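Exopolyphosphatase (PDB 1T6C) probably hydrolyses phosphoanhydride bonds, as a calcium-binding member of the Ppx/GppA exopolyphosphatase and guanosine pentaphosphate phosphohydrolase family with an actin-like fold. Local coordinates at residues A[25-30]-A[36-41]; A[65-70]-A[107-112]; A[151-156]-A[161-166]; A[224-227]-A[233-236]; A[252-255]-A[261-264]. One frame throughout, in Å; residues are numbered along the deposited sequence.

Followed from the N terminus, the five contacts close one after another, and none encloses or crosses another. Contact 1 closes a tight hairpin at the outer edge of the first sheet. Contact 2 spans a longer loop, bringing the end of helix 99-109 back to helix 60-79 beside that sheet. Contact 3 is the corresponding outer hairpin of the second sheet, carrying a calcium ligand at one end. Contacts 4 and 5 close short loops in the later half of the chain, around the short helices 231-234 and 256-262. These last two meet, with Y227 OH packed 3.9 Å from R264 CD, whereas contacts 1 and 3 stand about 26 Å apart between centres.

Contact 1. Residues A[25-30]-A[36-41]; sequences RLTIAQ and LSIILE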
# COMPACT_ATOMS: atom_id res chain seq x y z
N ARG A 25 -6.33 9.94 4.66
CA ARG A 25 -5.61 10.59 3.56
C ARG A 25 -6.52 11.00 2.43
O ARG A 25 -7.44 10.25 2.10
CB ARG A 25 -4.53 9.68 3.05
CG ARG A 25 -3.39 9.54 4.08
CD ARG A 25 -2.25 8.76 3.65
NE ARG A 25 -1.56 9.40 2.56
CZ ARG A 25 -0.41 8.97 2.09
NH1 ARG A 25 0.20 7.94 2.64
NH2 ARG A 25 0.14 9.61 1.07
N LEU A 26 -6.24 12.17 1.88
CA LEU A 26 -6.99 12.77 0.77
C LEU A 26 -6.03 12.94 -0.41
O LEU A 26 -4.90 13.41 -0.26
CB LEU A 26 -7.52 14.15 1.17
CG LEU A 26 -8.11 15.01 0.04
CD1 LEU A 26 -9.41 14.39 -0.51
CD2 LEU A 26 -8.31 16.46 0.49
N THR A 27 -6.49 12.57 -1.60
CA THR A 27 -5.77 12.78 -2.84
C THR A 27 -6.71 13.39 -3.88
O THR A 27 -7.77 12.87 -4.11
CB THR A 27 -5.19 11.44 -3.38
OG1 THR A 27 -4.46 10.76 -2.34
CG2 THR A 27 -4.21 11.70 -4.53
N ILE A 28 -6.32 14.51 -4.48
CA ILE A 28 -7.11 15.18 -5.50
C ILE A 28 -6.28 15.19 -6.76
O ILE A 28 -5.09 15.53 -6.71
CB ILE A 28 -7.51 16.62 -5.13
CG1 ILE A 28 -8.29 16.68 -3.81
CG2 ILE A 28 -8.34 17.23 -6.25
CD1 ILE A 28 -8.76 18.06 -3.39
N ALA A 29 -6.89 14.82 -7.88
CA ALA A 29 -6.20 14.78 -9.16
C ALA A 29 -7.03 15.53 -10.19
O ALA A 29 -8.25 15.65 -10.04
CB ALA A 29 -5.97 13.39 -9.58
N GLN A 30 -6.37 16.03 -11.22
CA GLN A 30 -7.07 16.49 -12.43
C GLN A 30 -6.86 15.49 -13.54
O GLN A 30 -5.81 14.86 -13.62
CB GLN A 30 -6.58 17.88 -12.84
CG GLN A 30 -5.14 17.99 -13.21
CD GLN A 30 -4.85 19.14 -14.19
OE1 GLN A 30 -4.11 18.97 -15.19
NE2 GLN A 30 -5.42 20.31 -13.91
N LEU A 36 -3.87 11.86 -15.83
CA LEU A 36 -4.11 12.14 -14.41
C LEU A 36 -2.88 12.79 -13.78
O LEU A 36 -1.77 12.23 -13.86
CB LEU A 36 -4.35 10.83 -13.67
CG LEU A 36 -5.72 10.34 -13.29
CD1 LEU A 36 -5.53 9.03 -12.52
CD2 LEU A 36 -6.50 11.32 -12.47
N SER A 37 -3.06 13.95 -13.15
CA SER A 37 -1.99 14.58 -12.39
C SER A 37 -2.52 14.88 -11.00
O SER A 37 -3.64 15.40 -10.88
CB SER A 37 -1.59 15.89 -13.05
OG SER A 37 -1.22 15.71 -14.41
N ILE A 38 -1.73 14.59 -9.98
CA ILE A 38 -2.12 14.84 -8.61
C ILE A 38 -1.87 16.30 -8.30
O ILE A 38 -0.76 16.79 -8.50
CB ILE A 38 -1.26 13.96 -7.64
CG1 ILE A 38 -1.21 12.49 -8.09
CG2 ILE A 38 -1.77 14.09 -6.22
CD1 ILE A 38 -2.54 11.89 -8.45
N ILE A 39 -2.88 16.99 -7.79
CA ILE A 39 -2.80 18.41 -7.49
C ILE A 39 -2.92 18.78 -6.02
O ILE A 39 -2.60 19.89 -5.62
CB ILE A 39 -3.82 19.19 -8.34
CG1 ILE A 39 -5.26 18.77 -8.01
CG2 ILE A 39 -3.52 18.96 -9.83
CD1 ILE A 39 -6.29 19.67 -8.59
N LEU A 40 -3.39 17.84 -5.20
CA LEU A 40 -3.42 18.06 -3.77
C LEU A 40 -3.41 16.74 -3.03
O LEU A 40 -4.06 15.81 -3.43
CB LEU A 40 -4.64 18.87 -3.36
CG LEU A 40 -4.50 19.46 -1.96
CD1 LEU A 40 -3.89 20.85 -2.05
CD2 LEU A 40 -5.81 19.53 -1.29
N GLU A 41 -2.64 16.69 -1.95
CA GLU A 41 -2.65 15.55 -1.05
C GLU A 41 -2.63 16.05 0.37
O GLU A 41 -1.92 17.03 0.66
CB GLU A 41 -1.42 14.65 -1.26
CG GLU A 41 -1.42 13.97 -2.62
CD GLU A 41 -0.09 13.40 -3.01
OE1 GLU A 41 0.84 14.21 -3.28
OE2 GLU A 41 0.01 12.15 -3.08
O HOH W 1 -1.86 10.77 -1.42
O HOH W 2 -3.32 16.12 -15.98
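Strand 25-30 and strand 36-41 pair antiparallel, from T27 with E41 at one end to Q30 with S37 at the other. Their axes approach to 4.4 Å at 138°. I28 N donates to L40 O at 2.8 Å, and I28 O accepts twice in return, from I39 N at 2.9 Å and from L40 N at 3.2 Å. Two residues thus face one: a classic beta bulge, made possible by the nearly helical psi of I39 (-15°). Beyond it the pairing resumes with Q30 and S37 bonded in both directions. The hairpin forms the outer edge of the first sheet of the actin-like fold, with strand 35-45 outermost. I28 and L40 lie side by side on one sheet face, CD1 of I28 meeting CD2 of L40 at 3.9 Å, and L40 also packs on L76 of helix 60-79. T27 and A29 point to the other face, against L305 of helix 300-313. The small methyl of A29 suits this close layer, and CD2 of L36 reaches it at 3.6 Å. T27 divides its two branches: chi1 of -51° turns CG2 toward I38 CG2 and alongside E41 CG, while OG1 binds a water at 2.8 Å. That water donates to E41 OE2 at 2.9 Å and receives a weak bond from R25 NH2, linking two opposite charges that do not touch directly.

Contact 2. Residues A[65-70]-A[107-112]; sequences ETIQVL and KREVGL
The carboxylate of E109 brings its OE1 against both methyls of I67, 4.0 Å from CG2 and from CD1. This is only van der Waals contact; the polar work of E109 lies within its own helix, where OE2 forms a salt bridge with R105 NE. The other flat group, the R108 guanidinium, takes no part in the contact with helix 60-79 and has K107 CB 3.6 Å above one face, toward its rim. Apolar packing centres on V110, which splits its two methyls: chi1 of -174° sets CG1 opposite the backbone N, from where it reaches L70 O at 3.7 Å, while CG2 touches L70 CB at 4.1 Å and I67 CG2 at 4.2 Å. Short, stiff and beta-branched, V110 fits closely against I67 and L70, which stand about one turn apart and offer it the same side of their helix. Just after V110 the chain leaves helical geometry at G111, whose phi of 87° is comfortable for glycine, and continues toward strand 114-116. The contact is largely buried, with E109 at its margin, and joins the C-terminal end of helix 99-109 to the flank of helix 60-79. V106 and R105 extend this helix-helix seam over L70 and I67, while L70 also rests on V24, I17 and I19 of the first sheet.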
# COMPACT_ATOMS: atom_id res chain seq x y z
N GLU A 65 -11.87 12.95 16.22
CA GLU A 65 -10.80 13.58 15.46
C GLU A 65 -10.93 13.21 13.98
O GLU A 65 -10.71 14.04 13.09
CB GLU A 65 -9.40 13.18 15.94
CG GLU A 65 -8.34 14.02 15.26
CD GLU A 65 -6.92 13.78 15.75
OE1 GLU A 65 -6.75 13.03 16.70
OE2 GLU A 65 -5.98 14.37 15.16
N THR A 66 -11.28 11.95 13.73
CA THR A 66 -11.40 11.47 12.34
C THR A 66 -12.54 12.21 11.63
O THR A 66 -12.36 12.67 10.51
CB THR A 66 -11.59 9.96 12.30
OG1 THR A 66 -10.43 9.30 12.83
CG2 THR A 66 -11.68 9.45 10.86
N ILE A 67 -13.67 12.39 12.32
CA ILE A 67 -14.77 13.15 11.75
C ILE A 67 -14.32 14.59 11.44
O ILE A 67 -14.64 15.12 10.39
CB ILE A 67 -16.02 13.09 12.65
CG1 ILE A 67 -16.62 11.68 12.59
CG2 ILE A 67 -17.07 14.12 12.25
CD1 ILE A 67 -17.75 11.46 13.51
N GLN A 68 -13.56 15.23 12.34
CA GLN A 68 -13.13 16.61 12.08
C GLN A 68 -12.21 16.69 10.86
O GLN A 68 -12.36 17.59 10.07
CB GLN A 68 -12.47 17.24 13.32
CG GLN A 68 -12.17 18.77 13.20
CD GLN A 68 -13.25 19.59 12.43
OE1 GLN A 68 -13.01 20.05 11.28
NE2 GLN A 68 -14.40 19.79 13.07
N VAL A 69 -11.32 15.72 10.69
CA VAL A 69 -10.42 15.66 9.53
C VAL A 69 -11.23 15.51 8.24
O VAL A 69 -10.94 16.14 7.22
CB VAL A 69 -9.40 14.50 9.64
CG1 VAL A 69 -8.71 14.26 8.31
CG2 VAL A 69 -8.39 14.78 10.75
N LEU A 70 -12.26 14.66 8.31
CA LEU A 70 -13.09 14.39 7.15
C LEU A 70 -13.87 15.65 6.77
O LEU A 70 -14.05 15.92 5.60
CB LEU A 70 -14.01 13.17 7.37
CG LEU A 70 -13.31 11.84 7.49
CD1 LEU A 70 -14.24 10.74 7.91
CD2 LEU A 70 -12.63 11.46 6.16
N LYS A 107 -21.83 9.85 7.30
CA LYS A 107 -22.85 10.18 6.33
C LYS A 107 -23.61 11.42 6.76
O LYS A 107 -23.86 12.32 5.99
CB LYS A 107 -23.85 9.01 6.20
CG LYS A 107 -23.22 7.77 5.58
CD LYS A 107 -24.09 6.54 5.64
CE LYS A 107 -23.27 5.31 5.22
NZ LYS A 107 -24.00 4.03 5.31
N ARG A 108 -23.99 11.43 8.03
CA ARG A 108 -24.89 12.45 8.53
C ARG A 108 -24.17 13.78 8.75
O ARG A 108 -24.71 14.84 8.46
CB ARG A 108 -25.55 12.01 9.85
CG ARG A 108 -26.35 10.72 9.79
CD ARG A 108 -27.74 10.83 9.22
NE ARG A 108 -27.78 11.05 7.77
CZ ARG A 108 -27.66 10.08 6.87
NH1 ARG A 108 -27.45 8.83 7.22
NH2 ARG A 108 -27.74 10.39 5.59
N GLU A 109 -22.94 13.71 9.25
CA GLU A 109 -22.21 14.90 9.74
C GLU A 109 -21.21 15.47 8.74
O GLU A 109 -20.87 16.65 8.80
CB GLU A 109 -21.52 14.58 11.06
CG GLU A 109 -22.52 14.25 12.16
CD GLU A 109 -21.88 13.69 13.41
OE1 GLU A 109 -20.77 14.14 13.73
OE2 GLU A 109 -22.49 12.78 14.04
N VAL A 110 -20.74 14.63 7.81
CA VAL A 110 -19.79 15.05 6.77
C VAL A 110 -20.43 15.06 5.36
O VAL A 110 -20.03 15.82 4.49
CB VAL A 110 -18.52 14.15 6.77
CG1 VAL A 110 -17.51 14.68 5.79
CG2 VAL A 110 -17.92 14.03 8.18
N GLY A 111 -21.44 14.22 5.13
CA GLY A 111 -22.09 14.20 3.84
C GLY A 111 -21.42 13.28 2.85
O GLY A 111 -21.63 13.40 1.64
N LEU A 112 -20.70 12.30 3.39
CA LEU A 112 -19.85 11.41 2.60
C LEU A 112 -20.17 9.96 2.96
O LEU A 112 -20.27 9.63 4.15
CB LEU A 112 -18.37 11.68 2.90
CG LEU A 112 -17.40 12.15 1.81
CD1 LEU A 112 -18.05 12.87 0.66
CD2 LEU A 112 -16.34 13.01 2.48

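Contact 3. Residues A[151-156]-A[161-166]; sequences EYVFGK and REVISL. With CA (calcium ion), chain C.
The calcium site lies at one end of this hairpin, where E151 meets S165 across the strands. E151 OE1 binds the calcium ion at 2.7 Å, and two waters together with the carbonyl oxygens of D144, G146 and S149 complete the six ligands. The chain of E151 folds back at chi2 (70°), leaving OE2 to accept a 2.7 Å bond from S165 OG. That bond uses the anti lone pair of OE2, so one carboxylate serves metal and neighbouring strand with separate oxygens. S165, as a second-shell residue, probably restrains its rotation, together with a further bond to OE2 from a residue next to the segments. Nearly straight backbone bonds follow, Y152 N to I164 O at 2.8 Å and F154 N to E162 O at 2.8 Å. V153 and V163 lie side by side, CG2 against CG2 at 3.9 Å, on the face that also carries E151. On the other face L166 CD1 approaches Y152 CE1 at 3.7 Å, and the phenol OH of Y152 bonds T284. The F154 ring turns an edge to E162 O, its plane containing that oxygen, and forms a cation-pi contact with K204. F154 O receives both R161 N, at 2.8 Å, and E162 N: a classic beta bulge near the hairpin turn. Such an outer antiparallel hairpin, following strand 139-146, belongs to the second sheet of the actin-like fold.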
# COMPACT_ATOMS: atom_id res chain seq x y z
N GLU A 151 -1.04 -8.38 -1.18
CA GLU A 151 -1.93 -8.84 -2.20
C GLU A 151 -1.15 -9.20 -3.46
O GLU A 151 -0.21 -8.48 -3.83
CB GLU A 151 -2.97 -7.80 -2.59
CG GLU A 151 -4.09 -7.68 -1.60
CD GLU A 151 -3.66 -7.06 -0.29
OE1 GLU A 151 -3.16 -5.94 -0.32
OE2 GLU A 151 -3.80 -7.72 0.76
N TYR A 152 -1.58 -10.29 -4.07
CA TYR A 152 -1.08 -10.74 -5.37
C TYR A 152 -2.23 -10.63 -6.38
O TYR A 152 -3.21 -11.36 -6.28
CB TYR A 152 -0.58 -12.20 -5.28
CG TYR A 152 0.67 -12.29 -4.45
CD1 TYR A 152 0.60 -12.21 -3.05
CD2 TYR A 152 1.92 -12.36 -5.04
CE1 TYR A 152 1.76 -12.21 -2.27
CE2 TYR A 152 3.08 -12.34 -4.28
CZ TYR A 152 3.00 -12.28 -2.92
OH TYR A 152 4.14 -12.22 -2.15
N VAL A 153 -2.11 -9.69 -7.31
CA VAL A 153 -3.21 -9.36 -8.22
C VAL A 153 -2.77 -9.67 -9.62
O VAL A 153 -1.86 -9.04 -10.14
CB VAL A 153 -3.63 -7.89 -8.13
CG1 VAL A 153 -4.98 -7.70 -8.79
CG2 VAL A 153 -3.70 -7.45 -6.68
N PHE A 154 -3.47 -10.63 -10.23
CA PHE A 154 -3.13 -11.12 -11.55
C PHE A 154 -4.10 -10.58 -12.58
O PHE A 154 -5.32 -10.54 -12.38
CB PHE A 154 -3.21 -12.63 -11.56
CG PHE A 154 -2.28 -13.30 -10.61
CD1 PHE A 154 -0.99 -13.65 -11.01
CD2 PHE A 154 -2.68 -13.57 -9.33
CE1 PHE A 154 -0.13 -14.29 -10.12
CE2 PHE A 154 -1.82 -14.21 -8.43
CZ PHE A 154 -0.56 -14.55 -8.82
N GLY A 155 -3.55 -10.16 -13.69
CA GLY A 155 -4.37 -9.75 -14.82
C GLY A 155 -3.61 -9.51 -16.09
O GLY A 155 -2.45 -9.84 -16.21
N LYS A 156 -4.29 -8.87 -17.04
CA LYS A 156 -3.68 -8.41 -18.26
C LYS A 156 -4.31 -7.09 -18.66
O LYS A 156 -5.53 -6.96 -18.64
CB LYS A 156 -3.90 -9.42 -19.39
CG LYS A 156 -3.38 -8.95 -20.74
CD LYS A 156 -2.81 -10.12 -21.53
CE LYS A 156 -2.75 -9.84 -23.01
NZ LYS A 156 -1.35 -9.69 -23.45
N ARG A 161 -7.91 -10.70 -13.31
CA ARG A 161 -8.41 -12.08 -13.30
C ARG A 161 -8.60 -12.66 -11.94
O ARG A 161 -9.58 -13.36 -11.67
CB ARG A 161 -7.44 -12.95 -14.04
CG ARG A 161 -7.58 -12.78 -15.50
CD ARG A 161 -7.59 -14.10 -16.29
NE ARG A 161 -7.38 -13.77 -17.68
CZ ARG A 161 -6.22 -13.36 -18.15
NH1 ARG A 161 -5.17 -13.23 -17.35
NH2 ARG A 161 -6.12 -13.06 -19.42
N GLU A 162 -7.66 -12.39 -11.04
CA GLU A 162 -7.65 -13.04 -9.76
C GLU A 162 -6.87 -12.21 -8.78
O GLU A 162 -5.87 -11.63 -9.15
CB GLU A 162 -6.99 -14.41 -9.87
CG GLU A 162 -7.04 -15.17 -8.56
CD GLU A 162 -6.56 -16.59 -8.70
OE1 GLU A 162 -5.94 -16.90 -9.74
OE2 GLU A 162 -6.81 -17.39 -7.76
N VAL A 163 -7.35 -12.13 -7.55
CA VAL A 163 -6.57 -11.51 -6.46
C VAL A 163 -6.53 -12.47 -5.27
O VAL A 163 -7.56 -13.05 -4.87
CB VAL A 163 -7.10 -10.11 -6.02
CG1 VAL A 163 -8.60 -10.08 -5.86
CG2 VAL A 163 -6.38 -9.60 -4.74
N ILE A 164 -5.34 -12.62 -4.71
CA ILE A 164 -5.11 -13.42 -3.53
C ILE A 164 -4.45 -12.51 -2.51
O ILE A 164 -3.40 -11.95 -2.77
CB ILE A 164 -4.23 -14.67 -3.80
CG1 ILE A 164 -4.86 -15.56 -4.87
CG2 ILE A 164 -4.03 -15.45 -2.48
CD1 ILE A 164 -3.89 -16.57 -5.50
N SER A 165 -5.09 -12.33 -1.37
CA SER A 165 -4.52 -11.58 -0.26
C SER A 165 -3.92 -12.51 0.78
O SER A 165 -4.63 -13.33 1.36
CB SER A 165 -5.58 -10.71 0.40
OG SER A 165 -5.05 -9.99 1.52
N LEU A 166 -2.62 -12.36 1.06
CA LEU A 166 -1.93 -13.15 2.08
C LEU A 166 -1.75 -12.27 3.31
O LEU A 166 -1.19 -11.17 3.22
CB LEU A 166 -0.58 -13.66 1.59
CG LEU A 166 -0.55 -14.49 0.31
CD1 LEU A 166 0.86 -14.97 0.06
CD2 LEU A 166 -1.55 -15.62 0.34
CA CA C . -1.33 -4.79 1.27
O HOH W 3 -0.89 -2.17 0.57
O HOH W 4 -4.02 -4.26 1.69

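Contact 4. Residues A[224-227]-A[233-236]; sequences YNVY and KVHG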
# COMPACT_ATOMS: atom_id res chain seq x y z
N TYR A 224 19.12 3.09 -6.22
CA TYR A 224 19.37 4.09 -7.23
C TYR A 224 19.84 5.43 -6.68
O TYR A 224 19.93 6.40 -7.43
CB TYR A 224 18.16 4.21 -8.14
CG TYR A 224 18.00 2.95 -8.96
CD1 TYR A 224 18.92 2.64 -9.96
CD2 TYR A 224 17.01 2.00 -8.67
CE1 TYR A 224 18.81 1.45 -10.70
CE2 TYR A 224 16.89 0.82 -9.41
CZ TYR A 224 17.79 0.56 -10.43
OH TYR A 224 17.73 -0.61 -11.15
N ASN A 225 20.18 5.48 -5.39
CA ASN A 225 20.76 6.69 -4.78
C ASN A 225 19.88 7.90 -4.93
O ASN A 225 20.34 8.99 -5.26
CB ASN A 225 22.14 6.98 -5.38
CG ASN A 225 23.09 5.84 -5.23
OD1 ASN A 225 23.32 5.40 -4.12
ND2 ASN A 225 23.65 5.36 -6.34
N VAL A 226 18.59 7.68 -4.68
CA VAL A 226 17.58 8.74 -4.75
C VAL A 226 17.38 9.30 -3.34
O VAL A 226 16.87 8.65 -2.40
CB VAL A 226 16.22 8.22 -5.26
CG1 VAL A 226 15.24 9.38 -5.39
CG2 VAL A 226 16.42 7.55 -6.64
N TYR A 227 17.80 10.57 -3.20
CA TYR A 227 17.65 11.25 -1.94
C TYR A 227 17.64 12.76 -2.20
O TYR A 227 18.57 13.25 -2.83
CB TYR A 227 18.83 10.95 -1.03
CG TYR A 227 18.85 11.77 0.22
CD1 TYR A 227 18.08 11.44 1.32
CD2 TYR A 227 19.63 12.92 0.29
CE1 TYR A 227 18.10 12.21 2.45
CE2 TYR A 227 19.65 13.70 1.44
CZ TYR A 227 18.89 13.35 2.49
OH TYR A 227 18.92 14.14 3.63
N LYS A 233 11.87 9.66 -9.89
CA LYS A 233 13.13 8.93 -10.01
C LYS A 233 12.99 7.46 -9.63
O LYS A 233 13.92 6.68 -9.85
CB LYS A 233 14.22 9.58 -9.15
CG LYS A 233 14.55 11.03 -9.55
CD LYS A 233 15.70 11.53 -8.70
CE LYS A 233 16.12 12.94 -9.02
NZ LYS A 233 15.32 13.94 -8.26
N VAL A 234 11.89 7.10 -8.97
CA VAL A 234 11.70 5.76 -8.45
C VAL A 234 10.65 4.99 -9.24
O VAL A 234 10.82 3.81 -9.50
CB VAL A 234 11.31 5.82 -6.94
CG1 VAL A 234 10.77 4.50 -6.41
CG2 VAL A 234 12.54 6.25 -6.13
N HIS A 235 9.57 5.65 -9.62
CA HIS A 235 8.51 4.98 -10.35
C HIS A 235 9.02 4.44 -11.68
O HIS A 235 9.59 5.17 -12.47
CB HIS A 235 7.40 5.97 -10.61
CG HIS A 235 6.16 5.35 -11.16
ND1 HIS A 235 5.79 5.44 -12.48
CD2 HIS A 235 5.21 4.62 -10.54
CE1 HIS A 235 4.65 4.78 -12.64
NE2 HIS A 235 4.27 4.29 -11.49
N GLY A 236 8.79 3.15 -11.92
CA GLY A 236 9.23 2.50 -13.13
C GLY A 236 10.64 1.92 -13.07
O GLY A 236 11.05 1.26 -14.00
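V226 packs on K233 and V234 just beyond a Schellman motif that ends helix 214-223. N225 is the C-prime residue, and its positive phi (57°), a conformation asparagine tolerates well, turns the chain so that V226 N reaches back to A221 O and the V226 side chain points at the short helix 231-234. The interactions across the contact are apolar. Both methyls of V226 straddle the base of K233, CG1 and CG2 each lying 3.9 Å from K233 CB, and CG1 also touches K233 CD. Lysine suits this exposed margin because its aliphatic stem can cover a valine while its charge lies further out. V234, buried, also packs on A220 of helix 214-223 and on V295 of strand 292-296.

Polar groups find partners beyond the two segments: K233 NZ forms a salt bridge with D230, and V226 O accepts from Q265 NE2. G236 takes a phi of 88°, readily adopted by glycine, as the chain turns toward strand 238-240. Between the two buried valines, V234 CG2 meets both methyls of V226, 4.1 Å from CG2 and 4.2 Å from CG1.

Contact 5. Residues A[252-255]-A[261-264]; sequences KEIP and KRFR
A small surface contact between I254 and F263 brackets helix 256-262: I254 lies in the loop that leads into this helix, and F263 is the first residue past its end to leave helical geometry. The contact is almost wholly one methyl against one ring. CD1 of I254 comes to the edge of the F263 ring, in its plane, 3.6 Å from CE1, and the two side chains cross at about a right angle. An extended chi2 of 171° carries that terminal methyl far enough from the I254 backbone to get there, which suits isoleucine, whose longer branch reaches while the shorter CG2 stays near the chain. CD1 also lies 4.5 Å from R262 CG, a looser approach.

R262 covers a face of the same ring. Its CG sits 3.5 Å above the ring plane, offset toward the rim, and in turn F263 CZ lies 3.7 Å above the centre of the guanidinium plane. Both the aliphatic stem and the flat guanidinium of arginine thus lie against the phenylalanine, which suits a residue that is exposed yet covers an apolar ring. Further aromatic neighbours hold F263: W247 meets it edge-to-face, and F251 meets it with the planes at about 55°. Both belong to helix 241-251, so F263 joins the short helix to its predecessor. I254 is also tied by its backbone, since its carbonyl oxygen accepts a hydrogen bond from R259 NE. Residues flanking the two ends of a short helix thus meet side chain to side chain, in the helix-loop-helix region 241-262 that follows strand 238-240 of the second sheet.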
# COMPACT_ATOMS: atom_id res chain seq x y z
N LYS A 252 20.11 -7.43 7.16
CA LYS A 252 20.14 -8.48 8.16
C LYS A 252 21.35 -8.37 9.09
O LYS A 252 21.36 -9.02 10.11
CB LYS A 252 20.00 -9.86 7.49
CG LYS A 252 21.26 -10.44 6.91
CD LYS A 252 20.94 -11.81 6.26
CE LYS A 252 22.19 -12.48 5.74
NZ LYS A 252 21.87 -13.80 5.10
N GLU A 253 22.33 -7.54 8.75
CA GLU A 253 23.52 -7.31 9.57
C GLU A 253 23.46 -6.02 10.36
O GLU A 253 24.43 -5.67 11.06
CB GLU A 253 24.76 -7.25 8.67
CG GLU A 253 25.01 -8.50 7.87
CD GLU A 253 25.24 -9.76 8.71
OE1 GLU A 253 24.88 -10.88 8.21
OE2 GLU A 253 25.76 -9.66 9.87
N ILE A 254 22.34 -5.29 10.27
CA ILE A 254 22.23 -3.98 10.90
C ILE A 254 21.13 -3.98 11.95
O ILE A 254 19.96 -4.23 11.62
CB ILE A 254 21.96 -2.83 9.89
CG1 ILE A 254 23.01 -2.85 8.75
CG2 ILE A 254 21.92 -1.47 10.64
CD1 ILE A 254 22.70 -1.89 7.59
N PRO A 255 21.45 -3.66 13.21
CA PRO A 255 20.42 -3.52 14.22
C PRO A 255 19.41 -2.44 13.80
O PRO A 255 19.77 -1.44 13.21
CB PRO A 255 21.20 -3.08 15.46
CG PRO A 255 22.61 -3.44 15.21
CD PRO A 255 22.79 -3.36 13.75
N LYS A 261 19.90 5.49 10.49
CA LYS A 261 21.11 6.29 10.60
C LYS A 261 22.04 6.02 9.42
O LYS A 261 22.62 6.95 8.87
CB LYS A 261 21.84 5.98 11.89
CG LYS A 261 21.02 6.30 13.14
CD LYS A 261 21.81 5.91 14.37
CE LYS A 261 21.20 6.39 15.67
NZ LYS A 261 21.86 5.67 16.81
N ARG A 262 22.19 4.76 9.08
CA ARG A 262 23.07 4.35 7.96
C ARG A 262 22.49 4.65 6.60
O ARG A 262 23.22 5.03 5.69
CB ARG A 262 23.40 2.86 8.08
CG ARG A 262 24.28 2.28 7.02
CD ARG A 262 25.69 2.88 6.87
NE ARG A 262 26.38 2.34 5.71
CZ ARG A 262 26.20 2.73 4.47
NH1 ARG A 262 25.33 3.70 4.18
NH2 ARG A 262 26.86 2.15 3.47
N PHE A 263 21.17 4.48 6.48
CA PHE A 263 20.46 4.65 5.21
C PHE A 263 19.31 5.63 5.44
O PHE A 263 18.22 5.24 5.86
CB PHE A 263 19.96 3.29 4.70
CG PHE A 263 21.06 2.34 4.34
CD1 PHE A 263 21.34 1.23 5.14
CD2 PHE A 263 21.85 2.57 3.25
CE1 PHE A 263 22.38 0.37 4.81
CE2 PHE A 263 22.87 1.69 2.88
CZ PHE A 263 23.15 0.60 3.68
N ARG A 264 19.58 6.90 5.14
CA ARG A 264 18.67 8.01 5.44
C ARG A 264 17.26 7.85 4.91
O ARG A 264 16.32 8.36 5.51
CB ARG A 264 19.24 9.29 4.84
CG ARG A 264 20.43 9.82 5.54
CD ARG A 264 20.93 11.12 4.95
NE ARG A 264 22.26 11.32 5.52
CZ ARG A 264 22.49 11.80 6.72
NH1 ARG A 264 21.48 12.22 7.48
NH2 ARG A 264 23.75 11.91 7.14